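Local coordinates for siderophore-interacting protein (Aeromonas hydrophila, PDB 6K2L), which binds FAD and, as a siderophore-interacting flavoprotein, probably reduces ferric siderophores so that the iron can be released, at residues L25-L30 / D96-L101; I47-P52 / R81-R86. The protein carries 1 engineered substitution. All blocks are in the same frame, centred on the assembly; numbering follows the deposited sequence.

Contact 1. Residues L25-L30 / D96-L101. With FAD (flavin-adenine dinucleotide), chain C.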
ATOM      1  N   LEU A  25      -0.029 -17.987 -12.552  1.00 18.39           N
ATOM      2  CA  LEU A  25       0.408 -16.805 -11.825  1.00 16.97           C
ATOM      3  C   LEU A  25       1.073 -17.283 -10.542  1.00 13.94           C
ATOM      4  O   LEU A  25       0.416 -17.837  -9.658  1.00 17.44           O
ATOM      5  CB  LEU A  25      -0.760 -15.855 -11.546  1.00 17.81           C
ATOM      6  CG  LEU A  25      -0.259 -14.447 -11.169  1.00 22.36           C
ATOM      7  CD1 LEU A  25       0.426 -13.764 -12.367  1.00 14.40           C
ATOM      8  CD2 LEU A  25      -1.346 -13.565 -10.548  1.00 19.78           C
ATOM      9  N   ARG A  26       2.374 -17.086 -10.445  1.00 16.09           N
ATOM     10  CA  ARG A  26       3.168 -17.682  -9.377  1.00 18.09           C
ATOM     11  C   ARG A  26       3.740 -16.575  -8.501  1.00 14.81           C
ATOM     12  O   ARG A  26       4.519 -15.749  -8.979  1.00 13.33           O
ATOM     13  CB  ARG A  26       4.276 -18.556  -9.966  1.00 13.48           C
ATOM     14  CG  ARG A  26       5.118 -19.244  -8.919  1.00 18.63           C
ATOM     15  CD  ARG A  26       6.036 -20.276  -9.542  1.00 16.52           C
ATOM     16  NE  ARG A  26       5.304 -21.531  -9.715  1.00 22.16           N
ATOM     17  CZ  ARG A  26       5.577 -22.443 -10.638  1.00 20.02           C
ATOM     18  NH1 ARG A  26       6.596 -22.264 -11.471  1.00 23.12           N
ATOM     19  NH2 ARG A  26       4.838 -23.536 -10.718  1.00 22.29           N
ATOM     20  N   ARG A  27       3.334 -16.546  -7.237  1.00 16.87           N
ATOM     21  CA  ARG A  27       3.764 -15.529  -6.279  1.00 14.88           C
ATOM     22  C   ARG A  27       5.021 -16.025  -5.579  1.00 19.48           C
ATOM     23  O   ARG A  27       4.966 -16.974  -4.780  1.00 17.85           O
ATOM     24  CB  ARG A  27       2.672 -15.239  -5.249  1.00 17.09           C
ATOM     25  CG  ARG A  27       3.120 -14.341  -4.085  1.00 18.74           C
ATOM     26  CD  ARG A  27       1.934 -13.573  -3.456  1.00 19.07           C
ATOM     27  NE  ARG A  27       1.039 -13.092  -4.501  1.00 21.68           N
ATOM     28  CZ  ARG A  27      -0.287 -13.018  -4.405  1.00 25.04           C
ATOM     29  NH1 ARG A  27      -0.904 -13.380  -3.280  1.00 25.20           N
ATOM     30  NH2 ARG A  27      -0.990 -12.578  -5.453  1.00 22.30           N
ATOM     31  N   ILE A  28       6.150 -15.383  -5.868  1.00 14.85           N
ATOM     32  CA  ILE A  28       7.429 -15.726  -5.272  1.00 11.54           C
ATOM     33  C   ILE A  28       7.732 -14.689  -4.205  1.00 15.23           C
ATOM     34  O   ILE A  28       7.688 -13.480  -4.465  1.00 14.39           O
ATOM     35  CB  ILE A  28       8.533 -15.782  -6.332  1.00 12.66           C
ATOM     36  CG1 ILE A  28       8.257 -16.935  -7.308  1.00 16.72           C
ATOM     37  CG2 ILE A  28       9.852 -15.892  -5.658  1.00 14.15           C
ATOM     38  CD1 ILE A  28       9.157 -16.926  -8.556  1.00 17.52           C
ATOM     39  N   CYS A  29       7.974 -15.153  -2.991  1.00 16.09           N
ATOM     40  CA  CYS A  29       8.205 -14.274  -1.860  1.00 16.00           C
ATOM     41  C   CYS A  29       9.688 -14.277  -1.540  1.00 17.30           C
ATOM     42  O   CYS A  29      10.270 -15.329  -1.276  1.00 16.71           O
ATOM     43  CB  CYS A  29       7.399 -14.722  -0.649  1.00 17.74           C
ATOM     44  SG  CYS A  29       7.945 -13.876   0.836  1.00 25.52           S
ATOM     45  N   LEU A  30      10.293 -13.110  -1.569  1.00 15.31           N
ATOM     46  CA  LEU A  30      11.724 -12.957  -1.456  1.00 19.21           C
ATOM     47  C   LEU A  30      12.033 -12.234  -0.160  1.00 23.05           C
ATOM     48  O   LEU A  30      11.255 -11.404   0.312  1.00 18.30           O
ATOM     49  CB  LEU A  30      12.267 -12.185  -2.642  1.00 17.44           C
ATOM     50  CG  LEU A  30      12.038 -12.918  -3.967  1.00 13.06           C
ATOM     51  CD1 LEU A  30      11.691 -11.912  -5.025  1.00 17.87           C
ATOM     52  CD2 LEU A  30      13.282 -13.639  -4.334  1.00 14.08           C
ATOM     53  N   ASP A  96       7.099  -9.540  -2.422  1.00 16.06           N
ATOM     54  CA  ASP A  96       6.387 -10.473  -3.301  1.00 16.30           C
ATOM     55  C   ASP A  96       6.444 -10.028  -4.753  1.00 10.63           C
ATOM     56  O   ASP A  96       6.052  -8.909  -5.081  1.00 12.56           O
ATOM     57  CB  ASP A  96       4.903 -10.566  -2.912  1.00 17.70           C
ATOM     58  CG  ASP A  96       4.679 -11.384  -1.678  1.00 23.30           C
ATOM     59  OD1 ASP A  96       5.614 -12.121  -1.298  1.00 16.65           O
ATOM     60  OD2 ASP A  96       3.572 -11.286  -1.083  1.00 31.63           O
ATOM     61  N   ILE A  97       6.867 -10.915  -5.636  1.00 10.77           N
ATOM     62  CA  ILE A  97       6.749 -10.673  -7.068  1.00 11.86           C
ATOM     63  C   ILE A  97       5.915 -11.783  -7.683  1.00 12.64           C
ATOM     64  O   ILE A  97       6.199 -12.963  -7.440  1.00 10.91           O
ATOM     65  CB  ILE A  97       8.122 -10.611  -7.743  1.00 10.61           C
ATOM     66  CG1 ILE A  97       8.979  -9.559  -7.061  1.00 10.33           C
ATOM     67  CG2 ILE A  97       7.938 -10.274  -9.205  1.00 11.50           C
ATOM     68  CD1 ILE A  97      10.470  -9.615  -7.527  1.00 13.02           C
ATOM     69  N   ASP A  98       4.909 -11.414  -8.500  1.00 10.75           N
ATOM     70  CA  ASP A  98       4.035 -12.382  -9.174  1.00  9.84           C
ATOM     71  C   ASP A  98       4.413 -12.562 -10.649  1.00 13.65           C
ATOM     72  O   ASP A  98       4.325 -11.611 -11.442  1.00 14.91           O
ATOM     73  CB  ASP A  98       2.573 -11.956  -9.099  1.00 11.60           C
ATOM     74  CG  ASP A  98       1.981 -12.032  -7.695  1.00 21.21           C
ATOM     75  OD1 ASP A  98       2.655 -12.493  -6.733  1.00 18.00           O
ATOM     76  OD2 ASP A  98       0.797 -11.625  -7.567  1.00 22.24           O
ATOM     77  N   PHE A  99       4.758 -13.792 -11.028  1.00 12.88           N
ATOM     78  CA  PHE A  99       5.230 -14.139 -12.370  1.00 14.09           C
ATOM     79  C   PHE A  99       4.100 -14.737 -13.209  1.00 10.79           C
ATOM     80  O   PHE A  99       3.491 -15.737 -12.804  1.00 11.11           O
ATOM     81  CB  PHE A  99       6.392 -15.143 -12.267  1.00 10.75           C
ATOM     82  CG  PHE A  99       7.693 -14.514 -11.880  1.00 12.80           C
ATOM     83  CD1 PHE A  99       7.932 -14.125 -10.557  1.00 15.04           C
ATOM     84  CD2 PHE A  99       8.676 -14.271 -12.833  1.00 15.38           C
ATOM     85  CE1 PHE A  99       9.124 -13.507 -10.202  1.00 12.40           C
ATOM     86  CE2 PHE A  99       9.875 -13.660 -12.474  1.00  9.72           C
ATOM     87  CZ  PHE A  99      10.097 -13.285 -11.164  1.00 12.19           C
ATOM     88  N   ALA A 100       3.829 -14.143 -14.379  1.00  9.77           N
ATOM     89  CA  ALA A 100       2.886 -14.732 -15.342  1.00 12.45           C
ATOM     90  C   ALA A 100       3.586 -15.887 -16.055  1.00 13.34           C
ATOM     91  O   ALA A 100       4.390 -15.673 -16.961  1.00 19.08           O
ATOM     92  CB  ALA A 100       2.383 -13.692 -16.342  1.00  7.99           C
ATOM     93  N   LEU A 101       3.281 -17.119 -15.642  1.00 18.99           N
ATOM     94  CA  LEU A 101       3.913 -18.320 -16.201  1.00 18.58           C
ATOM     95  C   LEU A 101       3.590 -18.479 -17.686  1.00 18.04           C
ATOM     96  O   LEU A 101       2.471 -18.200 -18.128  1.00 18.18           O
ATOM     97  CB  LEU A 101       3.455 -19.569 -15.424  1.00 17.33           C
ATOM     98  CG  LEU A 101       3.890 -19.750 -13.952  1.00 19.71           C
ATOM     99  CD1 LEU A 101       3.532 -21.127 -13.409  1.00 17.43           C
ATOM    100  CD2 LEU A 101       5.393 -19.449 -13.736  1.00 12.56           C
TER
HETATM  101  PA  FAD C 301      11.325 -12.889 -22.640  1.00 13.84           P
HETATM  102  O1A FAD C 301      12.711 -13.450 -22.625  1.00 21.17           O
HETATM  103  O2A FAD C 301      11.219 -11.361 -22.552  1.00 13.73           O
HETATM  104  O5B FAD C 301      10.463 -13.252 -23.964  1.00 23.40           O
HETATM  105  C5B FAD C 301      10.407 -14.596 -24.489  1.00 18.13           C
HETATM  106  C4B FAD C 301       9.178 -14.823 -25.346  1.00 20.30           C
HETATM  107  O4B FAD C 301       8.023 -15.056 -24.509  1.00 27.23           O
HETATM  108  C3B FAD C 301       8.771 -13.703 -26.301  1.00 25.75           C
HETATM  109  O3B FAD C 301       8.233 -14.256 -27.501  1.00 26.83           O
HETATM  110  C2B FAD C 301       7.715 -12.935 -25.494  1.00 23.87           C
HETATM  111  O2B FAD C 301       6.742 -12.244 -26.274  1.00 20.74           O
HETATM  112  C1B FAD C 301       7.034 -14.061 -24.725  1.00 20.86           C
HETATM  113  N9A FAD C 301       6.566 -13.655 -23.423  1.00 19.84           N
HETATM  114  C8A FAD C 301       7.216 -12.838 -22.533  1.00 20.47           C
HETATM  115  N7A FAD C 301       6.574 -12.664 -21.400  1.00 19.11           N
HETATM  116  C5A FAD C 301       5.428 -13.432 -21.556  1.00 20.24           C
HETATM  117  C6A FAD C 301       4.332 -13.678 -20.710  1.00 19.81           C
HETATM  118  N6A FAD C 301       4.228 -13.178 -19.477  1.00 14.34           N
HETATM  119  N1A FAD C 301       3.345 -14.486 -21.175  1.00 20.93           N
HETATM  120  C2A FAD C 301       3.461 -14.998 -22.405  1.00 22.86           C
HETATM  121  N3A FAD C 301       4.456 -14.844 -23.287  1.00 25.42           N
HETATM  122  C4A FAD C 301       5.414 -14.051 -22.797  1.00 19.38           C
HETATM  123  N1  FAD C 301       5.474  -9.547 -16.090  1.00 10.72           N
HETATM  124  C2  FAD C 301       5.092 -10.369 -15.069  1.00 13.28           C
HETATM  125  O2  FAD C 301       4.978 -11.587 -15.220  1.00 13.02           O
HETATM  126  N3  FAD C 301       4.807  -9.835 -13.822  1.00 13.53           N
HETATM  127  C4  FAD C 301       4.868  -8.508 -13.476  1.00 14.20           C
HETATM  128  O4  FAD C 301       4.598  -8.154 -12.328  1.00 13.07           O
HETATM  129  C4X FAD C 301       5.289  -7.640 -14.562  1.00 15.22           C
HETATM  130  N5  FAD C 301       5.388  -6.337 -14.319  1.00 13.46           N
HETATM  131  C5X FAD C 301       5.777  -5.520 -15.351  1.00 11.97           C
HETATM  132  C6  FAD C 301       5.861  -4.154 -15.120  1.00 10.76           C
HETATM  133  C7  FAD C 301       6.226  -3.274 -16.136  1.00 13.60           C
HETATM  134  C7M FAD C 301       6.328  -1.800 -15.833  1.00 12.29           C
HETATM  135  C8  FAD C 301       6.550  -3.781 -17.409  1.00 15.68           C
HETATM  136  C8M FAD C 301       6.995  -2.869 -18.526  1.00 13.78           C
HETATM  137  C9  FAD C 301       6.482  -5.152 -17.637  1.00 13.08           C
HETATM  138  C9A FAD C 301       6.091  -6.021 -16.627  1.00 11.46           C
HETATM  139  N10 FAD C 301       5.975  -7.409 -16.850  1.00 13.34           N
HETATM  140  C10 FAD C 301       5.563  -8.251 -15.837  1.00 12.55           C
HETATM  141  C1' FAD C 301       6.258  -7.976 -18.181  1.00 16.35           C
HETATM  142  C2' FAD C 301       7.546  -8.799 -18.258  1.00 15.71           C
HETATM  143  O2' FAD C 301       8.709  -7.969 -18.189  1.00 10.66           O
HETATM  144  C3' FAD C 301       7.544  -9.577 -19.576  1.00 17.04           C
HETATM  145  O3' FAD C 301       6.588 -10.630 -19.474  1.00 14.55           O
HETATM  146  C4' FAD C 301       8.897 -10.165 -19.972  1.00 16.29           C
HETATM  147  O4' FAD C 301       8.921 -10.334 -21.393  1.00 18.02           O
HETATM  148  C5' FAD C 301       9.164 -11.471 -19.255  1.00 14.97           C
HETATM  149  O5' FAD C 301      10.513 -11.893 -19.528  1.00 18.37           O
HETATM  150  P   FAD C 301      10.851 -13.393 -19.883  1.00 15.31           P
HETATM  151  O1P FAD C 301      12.370 -13.527 -19.717  1.00 19.47           O
HETATM  152  O2P FAD C 301      10.054 -14.343 -19.108  1.00 16.45           O
HETATM  153  O3P FAD C 301      10.482 -13.497 -21.435  1.00 18.31           O

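Contact 2. Residues I47-P52 / R81-R86. With FAD (flavin-adenine dinucleotide), chain C.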
ATOM      1  N   ILE A  47      10.183  -2.604 -10.659  1.00 16.57           N
ATOM      2  CA  ILE A  47      11.579  -2.860 -10.368  1.00 17.30           C
ATOM      3  C   ILE A  47      12.194  -3.515 -11.595  1.00 19.35           C
ATOM      4  O   ILE A  47      11.496  -4.022 -12.483  1.00 19.55           O
ATOM      5  CB  ILE A  47      11.772  -3.760  -9.134  1.00 18.10           C
ATOM      6  CG1 ILE A  47      10.850  -4.980  -9.194  1.00 20.10           C
ATOM      7  CG2 ILE A  47      11.503  -2.988  -7.874  1.00 20.65           C
ATOM      8  CD1 ILE A  47      11.152  -6.008  -8.091  1.00 16.35           C
ATOM      9  N   LYS A  48      13.517  -3.501 -11.630  1.00 18.32           N
ATOM     10  CA  LYS A  48      14.292  -4.336 -12.526  1.00 16.90           C
ATOM     11  C   LYS A  48      14.791  -5.518 -11.711  1.00 18.14           C
ATOM     12  O   LYS A  48      15.375  -5.321 -10.640  1.00 19.75           O
ATOM     13  CB  LYS A  48      15.471  -3.561 -13.111  1.00 22.61           C
ATOM     14  CG  LYS A  48      15.097  -2.342 -13.925  1.00 24.72           C
ATOM     15  CD  LYS A  48      13.980  -2.664 -14.910  1.00 26.41           C
ATOM     16  CE  LYS A  48      14.100  -1.844 -16.180  1.00 26.69           C
ATOM     17  NZ  LYS A  48      15.334  -2.277 -16.936  1.00 36.66           N
ATOM     18  N   ILE A  49      14.534  -6.743 -12.189  1.00 17.39           N
ATOM     19  CA  ILE A  49      15.231  -7.915 -11.672  1.00 22.90           C
ATOM     20  C   ILE A  49      16.427  -8.192 -12.575  1.00 20.63           C
ATOM     21  O   ILE A  49      16.392  -7.957 -13.795  1.00 19.93           O
ATOM     22  CB  ILE A  49      14.305  -9.150 -11.547  1.00 18.67           C
ATOM     23  CG1 ILE A  49      14.019  -9.783 -12.905  1.00 18.99           C
ATOM     24  CG2 ILE A  49      13.056  -8.828 -10.753  1.00 10.55           C
ATOM     25  CD1 ILE A  49      13.364 -11.181 -12.807  1.00 16.44           C
ATOM     26  N   MET A  50      17.509  -8.633 -11.962  1.00 20.23           N
ATOM     27  CA  MET A  50      18.762  -8.864 -12.658  1.00 22.49           C
ATOM     28  C   MET A  50      19.018 -10.359 -12.613  1.00 20.14           C
ATOM     29  O   MET A  50      19.172 -10.942 -11.536  1.00 21.67           O
ATOM     30  CB  MET A  50      19.898  -8.072 -12.014  1.00 25.20           C
ATOM     31  CG  MET A  50      19.759  -6.562 -12.190  1.00 29.18           C
ATOM     32  SD  MET A  50      20.817  -5.528 -11.115  1.00 33.11           S
ATOM     33  CE  MET A  50      19.648  -5.136  -9.814  1.00 28.36           C
ATOM     34  N   LEU A  51      19.020 -10.964 -13.750  1.00 20.59           N
ATOM     35  CA  LEU A  51      19.252 -12.375 -13.918  1.00 23.00           C
ATOM     36  C   LEU A  51      20.633 -12.596 -14.526  1.00 21.96           C
ATOM     37  O   LEU A  51      21.160 -11.721 -15.221  1.00 19.46           O
ATOM     38  CB  LEU A  51      18.174 -12.999 -14.819  1.00 17.97           C
ATOM     39  CG  LEU A  51      16.775 -12.861 -14.182  1.00 21.14           C
ATOM     40  CD1 LEU A  51      15.648 -12.627 -15.214  1.00 15.92           C
ATOM     41  CD2 LEU A  51      16.436 -14.055 -13.301  1.00 17.90           C
ATOM     42  N   PRO A  52      21.252 -13.731 -14.240  1.00 19.85           N
ATOM     43  CA  PRO A  52      22.510 -14.085 -14.898  1.00 22.99           C
ATOM     44  C   PRO A  52      22.359 -14.212 -16.407  1.00 22.11           C
ATOM     45  O   PRO A  52      21.301 -14.552 -16.931  1.00 17.83           O
ATOM     46  CB  PRO A  52      22.856 -15.440 -14.271  1.00 25.29           C
ATOM     47  CG  PRO A  52      21.505 -15.949 -13.707  1.00 24.29           C
ATOM     48  CD  PRO A  52      20.858 -14.714 -13.219  1.00 19.24           C
ATOM     49  N   ARG A  81      14.986  -7.625 -16.466  1.00 19.34           N
ATOM     50  CA  ARG A  81      13.568  -7.661 -16.798  1.00 19.52           C
ATOM     51  C   ARG A  81      12.831  -6.734 -15.852  1.00 18.08           C
ATOM     52  O   ARG A  81      13.220  -6.582 -14.696  1.00 16.44           O
ATOM     53  CB  ARG A  81      12.972  -9.074 -16.687  1.00 17.76           C
ATOM     54  CG  ARG A  81      13.551 -10.089 -17.679  1.00 17.67           C
ATOM     55  CD  ARG A  81      13.122  -9.787 -19.068  1.00 18.07           C
ATOM     56  NE  ARG A  81      13.496 -10.805 -20.050  1.00 22.61           N
ATOM     57  CZ  ARG A  81      14.591 -10.742 -20.814  1.00 20.25           C
ATOM     58  NH1 ARG A  81      15.429  -9.734 -20.668  1.00 18.11           N
ATOM     59  NH2 ARG A  81      14.831 -11.667 -21.736  1.00 15.15           N
ATOM     60  N   THR A  82      11.732  -6.150 -16.329  1.00 17.69           N
ATOM     61  CA  THR A  82      10.897  -5.294 -15.499  1.00 16.12           C
ATOM     62  C   THR A  82       9.773  -6.096 -14.856  1.00 14.33           C
ATOM     63  O   THR A  82       9.101  -6.881 -15.529  1.00 14.61           O
ATOM     64  CB  THR A  82      10.309  -4.155 -16.318  1.00 18.53           C
ATOM     65  OG1 THR A  82      11.382  -3.443 -16.934  1.00 17.62           O
ATOM     66  CG2 THR A  82       9.537  -3.193 -15.390  1.00 18.59           C
ATOM     67  N   PHE A  83       9.563  -5.893 -13.557  1.00 16.39           N
ATOM     68  CA  PHE A  83       8.503  -6.592 -12.839  1.00 13.49           C
ATOM     69  C   PHE A  83       7.897  -5.648 -11.819  1.00 12.71           C
ATOM     70  O   PHE A  83       8.409  -4.566 -11.557  1.00 15.10           O
ATOM     71  CB  PHE A  83       9.007  -7.886 -12.161  1.00 14.64           C
ATOM     72  CG  PHE A  83       9.083  -9.049 -13.112  1.00 13.68           C
ATOM     73  CD1 PHE A  83      10.153  -9.170 -13.980  1.00 12.92           C
ATOM     74  CD2 PHE A  83       8.069  -9.981 -13.166  1.00 11.91           C
ATOM     75  CE1 PHE A  83      10.217 -10.179 -14.860  1.00 13.52           C
ATOM     76  CE2 PHE A  83       8.115 -10.987 -14.066  1.00 13.48           C
ATOM     77  CZ  PHE A  83       9.199 -11.094 -14.919  1.00 13.82           C
ATOM     78  N   THR A  84       6.777  -6.063 -11.269  1.00 14.41           N
ATOM     79  CA  THR A  84       6.007  -5.280 -10.330  1.00  9.61           C
ATOM     80  C   THR A  84       6.267  -5.830  -8.938  1.00 12.42           C
ATOM     81  O   THR A  84       6.290  -7.051  -8.755  1.00 13.59           O
ATOM     82  CB  THR A  84       4.530  -5.405 -10.682  1.00 15.44           C
ATOM     83  OG1 THR A  84       4.356  -4.983 -12.038  1.00 11.88           O
ATOM     84  CG2 THR A  84       3.612  -4.591  -9.707  1.00 12.97           C
ATOM     85  N   ILE A  85       6.501  -4.945  -7.971  1.00 13.79           N
ATOM     86  CA  ILE A  85       6.432  -5.314  -6.558  1.00 13.91           C
ATOM     87  C   ILE A  85       4.963  -5.536  -6.226  1.00 10.51           C
ATOM     88  O   ILE A  85       4.214  -4.567  -6.095  1.00 13.41           O
ATOM     89  CB  ILE A  85       7.022  -4.231  -5.650  1.00 13.96           C
ATOM     90  CG1 ILE A  85       8.504  -4.012  -5.945  1.00 17.49           C
ATOM     91  CG2 ILE A  85       6.784  -4.607  -4.213  1.00 11.99           C
ATOM     92  CD1 ILE A  85       9.131  -2.875  -5.138  1.00 19.52           C
ATOM     93  N   ARG A  86       4.546  -6.804  -6.102  1.00 12.43           N
ATOM     94  CA  ARG A  86       3.151  -7.122  -5.774  1.00 13.86           C
ATOM     95  C   ARG A  86       2.805  -6.730  -4.341  1.00 15.48           C
ATOM     96  O   ARG A  86       1.771  -6.097  -4.111  1.00 20.91           O
ATOM     97  CB  ARG A  86       2.867  -8.613  -5.995  1.00 15.80           C
ATOM     98  CG  ARG A  86       1.500  -9.093  -5.497  1.00 17.46           C
ATOM     99  CD  ARG A  86       0.366  -8.546  -6.355  1.00 17.17           C
ATOM    100  NE  ARG A  86      -0.958  -8.866  -5.843  1.00 17.14           N
ATOM    101  CZ  ARG A  86      -1.525  -8.221  -4.827  1.00 24.75           C
ATOM    102  NH1 ARG A  86      -0.841  -7.245  -4.211  1.00 20.37           N
ATOM    103  NH2 ARG A  86      -2.755  -8.559  -4.416  1.00 18.51           N
TER
HETATM  104  PA  FAD C 301      11.325 -12.889 -22.640  1.00 13.84           P
HETATM  105  O1A FAD C 301      12.711 -13.450 -22.625  1.00 21.17           O
HETATM  106  O2A FAD C 301      11.219 -11.361 -22.552  1.00 13.73           O
HETATM  107  O5B FAD C 301      10.463 -13.252 -23.964  1.00 23.40           O
HETATM  108  C5B FAD C 301      10.407 -14.596 -24.489  1.00 18.13           C
HETATM  109  C4B FAD C 301       9.178 -14.823 -25.346  1.00 20.30           C
HETATM  110  O4B FAD C 301       8.023 -15.056 -24.509  1.00 27.23           O
HETATM  111  C3B FAD C 301       8.771 -13.703 -26.301  1.00 25.75           C
HETATM  112  O3B FAD C 301       8.233 -14.256 -27.501  1.00 26.83           O
HETATM  113  C2B FAD C 301       7.715 -12.935 -25.494  1.00 23.87           C
HETATM  114  O2B FAD C 301       6.742 -12.244 -26.274  1.00 20.74           O
HETATM  115  C1B FAD C 301       7.034 -14.061 -24.725  1.00 20.86           C
HETATM  116  N9A FAD C 301       6.566 -13.655 -23.423  1.00 19.84           N
HETATM  117  C8A FAD C 301       7.216 -12.838 -22.533  1.00 20.47           C
HETATM  118  N7A FAD C 301       6.574 -12.664 -21.400  1.00 19.11           N
HETATM  119  C5A FAD C 301       5.428 -13.432 -21.556  1.00 20.24           C
HETATM  120  C6A FAD C 301       4.332 -13.678 -20.710  1.00 19.81           C
HETATM  121  N6A FAD C 301       4.228 -13.178 -19.477  1.00 14.34           N
HETATM  122  N1A FAD C 301       3.345 -14.486 -21.175  1.00 20.93           N
HETATM  123  C2A FAD C 301       3.461 -14.998 -22.405  1.00 22.86           C
HETATM  124  N3A FAD C 301       4.456 -14.844 -23.287  1.00 25.42           N
HETATM  125  C4A FAD C 301       5.414 -14.051 -22.797  1.00 19.38           C
HETATM  126  N1  FAD C 301       5.474  -9.547 -16.090  1.00 10.72           N
HETATM  127  C2  FAD C 301       5.092 -10.369 -15.069  1.00 13.28           C
HETATM  128  O2  FAD C 301       4.978 -11.587 -15.220  1.00 13.02           O
HETATM  129  N3  FAD C 301       4.807  -9.835 -13.822  1.00 13.53           N
HETATM  130  C4  FAD C 301       4.868  -8.508 -13.476  1.00 14.20           C
HETATM  131  O4  FAD C 301       4.598  -8.154 -12.328  1.00 13.07           O
HETATM  132  C4X FAD C 301       5.289  -7.640 -14.562  1.00 15.22           C
HETATM  133  N5  FAD C 301       5.388  -6.337 -14.319  1.00 13.46           N
HETATM  134  C5X FAD C 301       5.777  -5.520 -15.351  1.00 11.97           C
HETATM  135  C6  FAD C 301       5.861  -4.154 -15.120  1.00 10.76           C
HETATM  136  C7  FAD C 301       6.226  -3.274 -16.136  1.00 13.60           C
HETATM  137  C7M FAD C 301       6.328  -1.800 -15.833  1.00 12.29           C
HETATM  138  C8  FAD C 301       6.550  -3.781 -17.409  1.00 15.68           C
HETATM  139  C8M FAD C 301       6.995  -2.869 -18.526  1.00 13.78           C
HETATM  140  C9  FAD C 301       6.482  -5.152 -17.637  1.00 13.08           C
HETATM  141  C9A FAD C 301       6.091  -6.021 -16.627  1.00 11.46           C
HETATM  142  N10 FAD C 301       5.975  -7.409 -16.850  1.00 13.34           N
HETATM  143  C10 FAD C 301       5.563  -8.251 -15.837  1.00 12.55           C
HETATM  144  C1' FAD C 301       6.258  -7.976 -18.181  1.00 16.35           C
HETATM  145  C2' FAD C 301       7.546  -8.799 -18.258  1.00 15.71           C
HETATM  146  O2' FAD C 301       8.709  -7.969 -18.189  1.00 10.66           O
HETATM  147  C3' FAD C 301       7.544  -9.577 -19.576  1.00 17.04           C
HETATM  148  O3' FAD C 301       6.588 -10.630 -19.474  1.00 14.55           O
HETATM  149  C4' FAD C 301       8.897 -10.165 -19.972  1.00 16.29           C
HETATM  150  O4' FAD C 301       8.921 -10.334 -21.393  1.00 18.02           O
HETATM  151  C5' FAD C 301       9.164 -11.471 -19.255  1.00 14.97           C
HETATM  152  O5' FAD C 301      10.513 -11.893 -19.528  1.00 18.37           O
HETATM  153  P   FAD C 301      10.851 -13.393 -19.883  1.00 15.31           P
HETATM  154  O1P FAD C 301      12.370 -13.527 -19.717  1.00 19.47           O
HETATM  155  O2P FAD C 301      10.054 -14.343 -19.108  1.00 16.45           O
HETATM  156  O3P FAD C 301      10.482 -13.497 -21.435  1.00 18.31           O

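Contact 1. Residues L25-L30 / D96-L101
On the face of the sheet carrying I28, I97 and F99, the I28 and F99 side chains cross obliquely, CD1 of I28 lying 3.7 Å from CD1 of F99. L30 CD1 meets I97 CD1 at 3.6 Å. At the far end of this face CD1 of L101 sits over the centre of the R26 guanidinium, while the charged end of R26 turns to D20 for its salt bridge. Between the faces the antiparallel backbones pair R26 with F99 and I28 with I97 through reciprocal hydrogen bonds. The opposite face carries the charged pair R27 and D98, with D96, L25, C29 and A100. R27, with CG anti to the backbone N (chi1 171°) and a bend at chi3, lies alongside D98 and grips it side-on. NE donates to OD1 of D98 at 2.8 Å and NH2 to its OD2 at 2.9 Å, each on a syn lone pair, and the two planar groups are nearly coplanar (17°). D98 O accepts from FAD N3 at 3.0 Å and A100 N donates to FAD O2 at 2.9 Å, the backbone side turned from 25-30 pairing with the flavin pyrimidine in the FAD-binding antiparallel barrel of ferredoxin reductase-like flavoproteins.

Contact 2. Residues I47-P52 / R81-R86
F83 leans its ring against the pyrimidine part of the flavin, CE2 lying 3.2 Å from FAD C2 and CD2 next to FAD N3. The ring is tilted against the isoalloxazine, so the CD2-CE2 side does the touching, while CD1 and CE1 rest obliquely on I49, whose CD1 is 3.9 Å from F83 CE1. With I49 CG1 in the crowded position between backbone N and carbonyl carbon (chi1 75°), this methyl reaches the ring. Beneath, the strands are joined by two antiparallel hydrogen-bonded pairs, I47 with F83 and I49 with R81. Further along, I47 CG2 meets I85 CD1 at 3.6 Å, the two side chains crossing at about a right angle. The run R81-T82-F83-T84 fits the R-x-aromatic-T/S pattern by which barrels of the ferredoxin reductase superfamily hold their flavin, and each of the four residues touches the cofactor. R81 turns at chi2 (-70°) from L51 CD1 beside its CG toward the pyrophosphate. There NE donates to FAD O1P at 3.0 Å and, weakly, to O5', whereas NH2 donates to FAD O1A at 2.9 Å. One guanidinium thus serves both phosphates, and a salt bridge from its NH1 to E256 probably helps to orient it. T82 gives its carbonyl O to the ribityl O2' hydroxyl of FAD and lays CG2 against the dimethylbenzene ring, 3.4 Å from FAD C7. Its OG1, on the same residue, packs on the bent chain of K48. From T84 come two donors: the backbone N to FAD O4, and OG1, turned beside its own backbone N (chi1 -57°), to FAD N5 at 2.8 Å. Donation to N5 and O4 would be expected to draw electron density to that edge and so favour reduction of the flavin.

How the contacts relate
After strand 11-20 the chain lays down strand 25-31, then 46-51, and returns through 79-89 to pair with the latter. Contact 2 thereby closes a loop of 28 residues. After a turn into 94-100, contact 1 closes a wider loop of 65 residues, inside which contact 2 is nested. Strands 94-100 and 79-89 are neighbours in the closed antiparallel barrel, so the two contacts are successive parts of one sheet, joined where D96 O probably accepts a hydrogen bond from R86 N at 2.8 Å. The rings of F99 and F83 also touch, their planes about 35° apart. Both contacts hold FAD: contact 1 at one end of the flavin, contact 2 from flavin to pyrophosphate.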